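Local coordinates for protein nicotinate phosphoribosyltransferase (Saccharomyces cerevisiae, PDB 1VLP) that catalyses the ATP-dependent transfer of the phosphoribosyl group of phosphoribosyl pyrophosphate to nicotinate, the first step of NAD biosynthesis from nicotinic acid, at residues G240-S252 against N276-D288. Numbering follows the deposited sequence.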
ATOM      1  N   GLY A 240       5.176   3.648   6.875  1.00  8.26           N
ATOM      2  CA  GLY A 240       4.250   2.496   6.753  1.00 13.34           C
ATOM      3  C   GLY A 240       3.234   2.417   7.868  1.00 19.52           C
ATOM      4  O   GLY A 240       3.411   3.007   8.954  1.00 22.17           O
ATOM      5  N   THR A 241       2.136   1.718   7.595  1.00 19.08           N
ATOM      6  CA  THR A 241       1.053   1.453   8.563  1.00 20.79           C
ATOM      7  C   THR A 241       0.767  -0.073   8.469  1.00 19.40           C
ATOM      8  O   THR A 241       1.292  -0.731   7.611  1.00 16.57           O
ATOM      9  CB  THR A 241      -0.226   2.331   8.153  1.00 21.15           C
ATOM     10  OG1 THR A 241      -0.078   3.672   8.614  1.00 19.09           O
ATOM     11  CG2 THR A 241      -1.565   1.808   8.664  1.00 26.04           C
ATOM     12  N   VAL A 242      -0.056  -0.638   9.349  1.00 20.51           N
ATOM     13  CA  VAL A 242      -0.638  -1.939   9.060  1.00 18.55           C
ATOM     14  C   VAL A 242      -1.497  -1.866   7.759  1.00 18.38           C
ATOM     15  O   VAL A 242      -2.035  -0.802   7.396  1.00 15.72           O
ATOM     16  CB  VAL A 242      -1.462  -2.416  10.243  1.00 19.40           C
ATOM     17  CG1 VAL A 242      -2.816  -1.664  10.297  1.00 23.06           C
ATOM     18  CG2 VAL A 242      -1.621  -3.939  10.179  1.00 19.93           C
ATOM     19  N   ALA A 243      -1.634  -2.998   7.047  1.00 16.28           N
ATOM     20  CA  ALA A 243      -2.457  -3.051   5.838  1.00 14.37           C
ATOM     21  C   ALA A 243      -3.712  -3.887   6.126  1.00  7.31           C
ATOM     22  O   ALA A 243      -3.741  -4.607   7.113  1.00  7.02           O
ATOM     23  CB  ALA A 243      -1.684  -3.696   4.677  1.00 16.16           C
ATOM     24  N   HIS A 244      -4.714  -3.798   5.269  1.00  8.02           N
ATOM     25  CA  HIS A 244      -5.951  -4.605   5.440  1.00  5.00           C
ATOM     26  C   HIS A 244      -5.669  -6.072   5.526  1.00  4.36           C
ATOM     27  O   HIS A 244      -6.365  -6.770   6.261  1.00  2.82           O
ATOM     28  CB  HIS A 244      -6.984  -4.370   4.337  1.00  6.07           C
ATOM     29  CG  HIS A 244      -7.506  -2.971   4.267  1.00 11.12           C
ATOM     30  ND1 HIS A 244      -8.328  -2.428   5.230  1.00 12.31           N
ATOM     31  CD2 HIS A 244      -7.275  -1.985   3.362  1.00  9.25           C
ATOM     32  CE1 HIS A 244      -8.606  -1.173   4.899  1.00 12.33           C
ATOM     33  NE2 HIS A 244      -7.983  -0.886   3.764  1.00 14.34           N
ATOM     34  N   GLU A 245      -4.641  -6.534   4.801  1.00  5.16           N
ATOM     35  CA  GLU A 245      -4.403  -7.973   4.684  1.00  7.32           C
ATOM     36  C   GLU A 245      -4.086  -8.614   6.039  1.00  4.43           C
ATOM     37  O   GLU A 245      -4.421  -9.770   6.282  1.00  6.13           O
ATOM     38  CB  GLU A 245      -3.369  -8.270   3.594  1.00  8.89           C
ATOM     39  CG  GLU A 245      -2.007  -7.934   3.841  1.00 11.38           C
ATOM     40  CD  GLU A 245      -1.041  -8.467   2.708  1.00 12.75           C
ATOM     41  OE1 GLU A 245      -1.014  -9.706   2.518  1.00 25.12           O
ATOM     42  OE2 GLU A 245      -0.293  -7.671   2.151  1.00 21.31           O
ATOM     43  N   TRP A 246      -3.578  -7.813   6.986  1.00  2.64           N
ATOM     44  CA  TRP A 246      -3.346  -8.276   8.345  1.00  3.29           C
ATOM     45  C   TRP A 246      -4.598  -8.718   9.025  1.00  3.92           C
ATOM     46  O   TRP A 246      -4.705  -9.891   9.376  1.00  2.00           O
ATOM     47  CB  TRP A 246      -2.589  -7.217   9.167  1.00  7.45           C
ATOM     48  CG  TRP A 246      -2.232  -7.686  10.523  1.00  3.01           C
ATOM     49  CD1 TRP A 246      -2.653  -7.137  11.701  1.00  8.45           C
ATOM     50  CD2 TRP A 246      -1.359  -8.771  10.880  1.00  5.85           C
ATOM     51  NE1 TRP A 246      -2.121  -7.816  12.743  1.00  4.63           N
ATOM     52  CE2 TRP A 246      -1.322  -8.819  12.289  1.00  6.26           C
ATOM     53  CE3 TRP A 246      -0.605  -9.714  10.147  1.00  4.61           C
ATOM     54  CZ2 TRP A 246      -0.572  -9.777  12.992  1.00  9.83           C
ATOM     55  CZ3 TRP A 246       0.134 -10.655  10.841  1.00  6.80           C
ATOM     56  CH2 TRP A 246       0.151 -10.682  12.232  1.00  6.11           C
ATOM     57  N   VAL A 247      -5.572  -7.835   9.258  1.00  3.00           N
ATOM     58  CA  VAL A 247      -6.777  -8.331   9.972  1.00  4.85           C
ATOM     59  C   VAL A 247      -7.593  -9.324   9.138  1.00  2.13           C
ATOM     60  O   VAL A 247      -8.226 -10.185   9.707  1.00  3.68           O
ATOM     61  CB  VAL A 247      -7.700  -7.228  10.612  1.00  8.05           C
ATOM     62  CG1 VAL A 247      -8.421  -6.441   9.589  1.00 11.32           C
ATOM     63  CG2 VAL A 247      -8.714  -7.889  11.631  1.00  5.80           C
HETATM   64  N   MSE A 248      -7.596  -9.162   7.819  1.00  3.26           N
HETATM   65  CA  MSE A 248      -8.269 -10.138   6.879  1.00  4.12           C
HETATM   66  C   MSE A 248      -7.687 -11.508   7.097  1.00  4.48           C
HETATM   67  O   MSE A 248      -8.436 -12.468   7.281  1.00  4.44           O
HETATM   68  CB  MSE A 248      -8.113  -9.694   5.434  1.00  2.77           C
HETATM   69  CG  MSE A 248      -8.806  -8.404   5.051  1.00  4.89           C
HETATM   70 SE   MSE A 248      -8.346  -7.882   3.242  1.00 13.49          SE
HETATM   71  CE  MSE A 248      -9.157  -9.356   2.258  1.00  7.28           C
ATOM     72  N   GLY A 249      -6.345 -11.637   7.138  1.00  2.54           N
ATOM     73  CA  GLY A 249      -5.729 -12.942   7.391  1.00  5.67           C
ATOM     74  C   GLY A 249      -6.014 -13.488   8.773  1.00  3.89           C
ATOM     75  O   GLY A 249      -6.360 -14.643   8.949  1.00  6.17           O
ATOM     76  N   VAL A 250      -5.886 -12.640   9.806  1.00  6.48           N
ATOM     77  CA  VAL A 250      -6.224 -13.024  11.175  1.00  3.67           C
ATOM     78  C   VAL A 250      -7.640 -13.576  11.304  1.00  5.44           C
ATOM     79  O   VAL A 250      -7.854 -14.625  11.915  1.00  6.03           O
ATOM     80  CB  VAL A 250      -5.971 -11.851  12.218  1.00  5.67           C
ATOM     81  CG1 VAL A 250      -6.515 -12.179  13.564  1.00  9.57           C
ATOM     82  CG2 VAL A 250      -4.459 -11.541  12.291  1.00  5.16           C
ATOM     83  N   ALA A 251      -8.598 -12.916  10.690  1.00  2.66           N
ATOM     84  CA  ALA A 251      -9.989 -13.389  10.694  1.00  4.11           C
ATOM     85  C   ALA A 251     -10.176 -14.707   9.945  1.00  4.80           C
ATOM     86  O   ALA A 251     -10.868 -15.592  10.429  1.00  6.26           O
ATOM     87  CB  ALA A 251     -10.907 -12.330  10.119  1.00  6.26           C
ATOM     88  N   SER A 252      -9.539 -14.836   8.790  1.00  6.77           N
ATOM     89  CA  SER A 252      -9.743 -15.991   7.909  1.00  7.56           C
ATOM     90  C   SER A 252      -9.091 -17.286   8.385  1.00 10.32           C
ATOM     91  O   SER A 252      -9.506 -18.394   7.959  1.00 13.70           O
ATOM     92  CB  SER A 252      -9.211 -15.682   6.533  1.00  6.56           C
ATOM     93  OG  SER A 252     -10.011 -14.721   5.943  1.00  9.86           O
ATOM     94  N   ASN A 276       5.354   1.138  19.069  1.00  5.32           N
ATOM     95  CA  ASN A 276       5.543   1.086  17.627  1.00  5.72           C
ATOM     96  C   ASN A 276       4.312   0.635  16.854  1.00  4.29           C
ATOM     97  O   ASN A 276       4.395   0.366  15.655  1.00  7.43           O
ATOM     98  CB  ASN A 276       6.753   0.194  17.326  1.00  4.56           C
ATOM     99  CG  ASN A 276       7.987   0.629  18.084  1.00  8.45           C
ATOM    100  OD1 ASN A 276       8.385   1.771  17.945  1.00 13.96           O
ATOM    101  ND2 ASN A 276       8.574  -0.262  18.937  1.00  4.47           N
ATOM    102  N   ALA A 277       3.152   0.661  17.512  1.00  6.99           N
ATOM    103  CA  ALA A 277       1.898   0.164  16.950  1.00  4.30           C
ATOM    104  C   ALA A 277       1.519   0.941  15.658  1.00  4.38           C
ATOM    105  O   ALA A 277       1.070   0.346  14.727  1.00  7.30           O
ATOM    106  CB  ALA A 277       0.806   0.260  17.947  1.00  6.76           C
ATOM    107  N   GLY A 278       1.791   2.233  15.631  1.00  5.88           N
ATOM    108  CA  GLY A 278       1.559   3.091  14.483  1.00  5.77           C
ATOM    109  C   GLY A 278       0.128   3.581  14.395  1.00  5.57           C
ATOM    110  O   GLY A 278      -0.496   3.934  15.382  1.00  5.57           O
ATOM    111  N   LEU A 279      -0.372   3.636  13.178  1.00  5.03           N
ATOM    112  CA  LEU A 279      -1.731   4.026  12.922  1.00  4.34           C
ATOM    113  C   LEU A 279      -2.634   2.818  12.730  1.00  5.12           C
ATOM    114  O   LEU A 279      -2.307   1.862  12.008  1.00  6.81           O
ATOM    115  CB  LEU A 279      -1.810   4.929  11.686  1.00  5.18           C
ATOM    116  CG  LEU A 279      -0.994   6.202  11.725  1.00  6.79           C
ATOM    117  CD1 LEU A 279      -0.866   6.669  10.295  1.00 12.73           C
ATOM    118  CD2 LEU A 279      -1.641   7.248  12.592  1.00 10.43           C
ATOM    119  N   ALA A 280      -3.808   2.871  13.340  1.00  6.47           N
ATOM    120  CA  ALA A 280      -4.747   1.783  13.219  1.00  5.25           C
ATOM    121  C   ALA A 280      -5.581   1.923  11.937  1.00  5.07           C
ATOM    122  O   ALA A 280      -6.069   2.967  11.625  1.00  3.09           O
ATOM    123  CB  ALA A 280      -5.653   1.711  14.434  1.00  6.70           C
ATOM    124  N   LEU A 281      -5.738   0.831  11.203  1.00  6.65           N
ATOM    125  CA  LEU A 281      -6.633   0.743  10.066  1.00  7.14           C
ATOM    126  C   LEU A 281      -8.002   0.190  10.496  1.00  6.54           C
ATOM    127  O   LEU A 281      -8.147  -0.983  10.808  1.00  9.35           O
ATOM    128  CB  LEU A 281      -5.986  -0.164   9.021  1.00  9.86           C
ATOM    129  CG  LEU A 281      -6.498  -0.138   7.601  1.00 11.88           C
ATOM    130  CD1 LEU A 281      -6.590   1.292   7.008  1.00 13.91           C
ATOM    131  CD2 LEU A 281      -5.601  -1.021   6.751  1.00 16.83           C
ATOM    132  N   THR A 282      -9.009   1.056  10.524  1.00  6.41           N
ATOM    133  CA  THR A 282     -10.259   0.757  11.222  1.00  3.57           C
ATOM    134  C   THR A 282     -11.389   0.173  10.384  1.00  3.34           C
ATOM    135  O   THR A 282     -12.368  -0.337  10.953  1.00  4.96           O
ATOM    136  CB  THR A 282     -10.795   2.037  11.926  1.00  5.76           C
ATOM    137  OG1 THR A 282     -11.234   2.962  10.944  1.00  7.17           O
ATOM    138  CG2 THR A 282      -9.694   2.740  12.739  1.00  4.59           C
ATOM    139  N   ASP A 283     -11.304   0.305   9.048  1.00  5.99           N
ATOM    140  CA  ASP A 283     -12.464   0.077   8.162  1.00  6.84           C
ATOM    141  C   ASP A 283     -12.599  -1.335   7.560  1.00  4.84           C
ATOM    142  O   ASP A 283     -13.594  -1.635   6.900  1.00  4.16           O
ATOM    143  CB  ASP A 283     -12.483   1.079   7.014  1.00  7.56           C
ATOM    144  CG  ASP A 283     -11.292   0.923   6.056  1.00 11.26           C
ATOM    145  OD1 ASP A 283     -10.142   0.880   6.545  1.00 11.21           O
ATOM    146  OD2 ASP A 283     -11.495   0.881   4.818  1.00 17.00           O
ATOM    147  N   THR A 284     -11.641  -2.201   7.854  1.00  4.86           N
ATOM    148  CA  THR A 284     -11.582  -3.522   7.184  1.00  6.93           C
ATOM    149  C   THR A 284     -12.921  -4.279   7.306  1.00  4.73           C
ATOM    150  O   THR A 284     -13.446  -4.832   6.296  1.00  6.51           O
ATOM    151  CB  THR A 284     -10.450  -4.346   7.735  1.00  7.66           C
ATOM    152  OG1 THR A 284      -9.253  -3.552   7.726  1.00  5.88           O
ATOM    153  CG2 THR A 284     -10.250  -5.649   6.874  1.00  8.26           C
ATOM    154  N   PHE A 285     -13.441  -4.349   8.525  1.00  5.02           N
ATOM    155  CA  PHE A 285     -14.753  -4.953   8.817  1.00  2.59           C
ATOM    156  C   PHE A 285     -15.729  -3.878   9.312  1.00  4.31           C
ATOM    157  O   PHE A 285     -16.622  -4.170  10.073  1.00  5.83           O
ATOM    158  CB  PHE A 285     -14.646  -6.098   9.822  1.00  3.64           C
ATOM    159  CG  PHE A 285     -13.765  -7.198   9.343  1.00  3.27           C
ATOM    160  CD1 PHE A 285     -13.851  -7.618   8.010  1.00  5.29           C
ATOM    161  CD2 PHE A 285     -12.809  -7.755  10.163  1.00  5.98           C
ATOM    162  CE1 PHE A 285     -12.979  -8.581   7.509  1.00  8.45           C
ATOM    163  CE2 PHE A 285     -11.957  -8.734   9.685  1.00 13.18           C
ATOM    164  CZ  PHE A 285     -12.038  -9.133   8.353  1.00  9.20           C
ATOM    165  N   GLY A 286     -15.484  -2.661   8.864  1.00  5.16           N
ATOM    166  CA  GLY A 286     -16.284  -1.491   9.191  1.00  5.91           C
ATOM    167  C   GLY A 286     -15.752  -0.832  10.448  1.00  5.97           C
ATOM    168  O   GLY A 286     -15.393  -1.491  11.400  1.00  2.84           O
ATOM    169  N   THR A 287     -15.634   0.477  10.408  1.00  4.61           N
ATOM    170  CA  THR A 287     -15.102   1.211  11.555  1.00  7.31           C
ATOM    171  C   THR A 287     -15.861   1.019  12.896  1.00  5.41           C
ATOM    172  O   THR A 287     -15.234   0.941  13.956  1.00  4.12           O
ATOM    173  CB  THR A 287     -14.913   2.674  11.158  1.00  6.55           C
ATOM    174  OG1 THR A 287     -13.893   2.742  10.157  1.00  7.48           O
ATOM    175  CG2 THR A 287     -14.503   3.497  12.364  1.00 10.06           C
ATOM    176  N   ASP A 288     -17.178   0.865  12.852  1.00  5.20           N
ATOM    177  CA  ASP A 288     -17.959   0.561  14.059  1.00  5.42           C
ATOM    178  C   ASP A 288     -17.501  -0.694  14.842  1.00  7.02           C
ATOM    179  O   ASP A 288     -17.433  -0.682  16.101  1.00  6.40           O
ATOM    180  CB  ASP A 288     -19.430   0.435  13.674  1.00  8.30           C
ATOM    181  CG  ASP A 288     -20.061   1.756  13.273  1.00 16.36           C
ATOM    182  OD1 ASP A 288     -19.480   2.817  13.551  1.00 14.80           O
ATOM    183  OD2 ASP A 288     -21.150   1.722  12.659  1.00 23.19           O
TER
HETATM  184  O   HOH W   1       1.625   3.218  11.228  1.00 19.75           O
HETATM  185  O   HOH W   2       0.090   0.400  12.087  1.00  8.02           O
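H244 illustrates how a histidine ring can be fixed through edge and face together, with T284 and D283 at its edge and L281 over one face. ND1 and T284 OG1 form a nearly straight hydrogen bond of 2.9 Å (171°) in the ring plane, and D283 OD1 also lies in that plane, 3.0 Å from H244 CE1, its carboxylate turned 70° from the ring. L281 CD2 makes a CH-pi contact 3.5 Å from the ring centroid. With CG anti to the backbone N (chi1 -163°), L281 lays CB against V242 CG1 and carries CD2 over the face of the H244 imidazole. NE2 is hydrogen-bonded to D308 OD2, and D283 OD2 to S309 OG. Replacing H244 by an alanine is likely to leave T284 OG1 and D308 without their imidazole partner and to strip L281 CD2 of the ring it packs on.

In this type II phosphoribosyltransferase, 279-281 is an end strand of the six-stranded parallel sheet of the family's TIM-barrel-related domain, and beside it lies H244, probably the histidine phosphorylated by autocatalysis but unmodified here. T241, which probably helps bind nicotinate, shares through OG1 one water with G240 O and L279 N; a second water joins V242 N to A277 O and L279 O.

Further along, the packing turns apolar: V247 CG1 presses on T284 CG2 at a tight 3.4 Å, and the F285 ring brings CE2 within 3.8 Å of A251 CB.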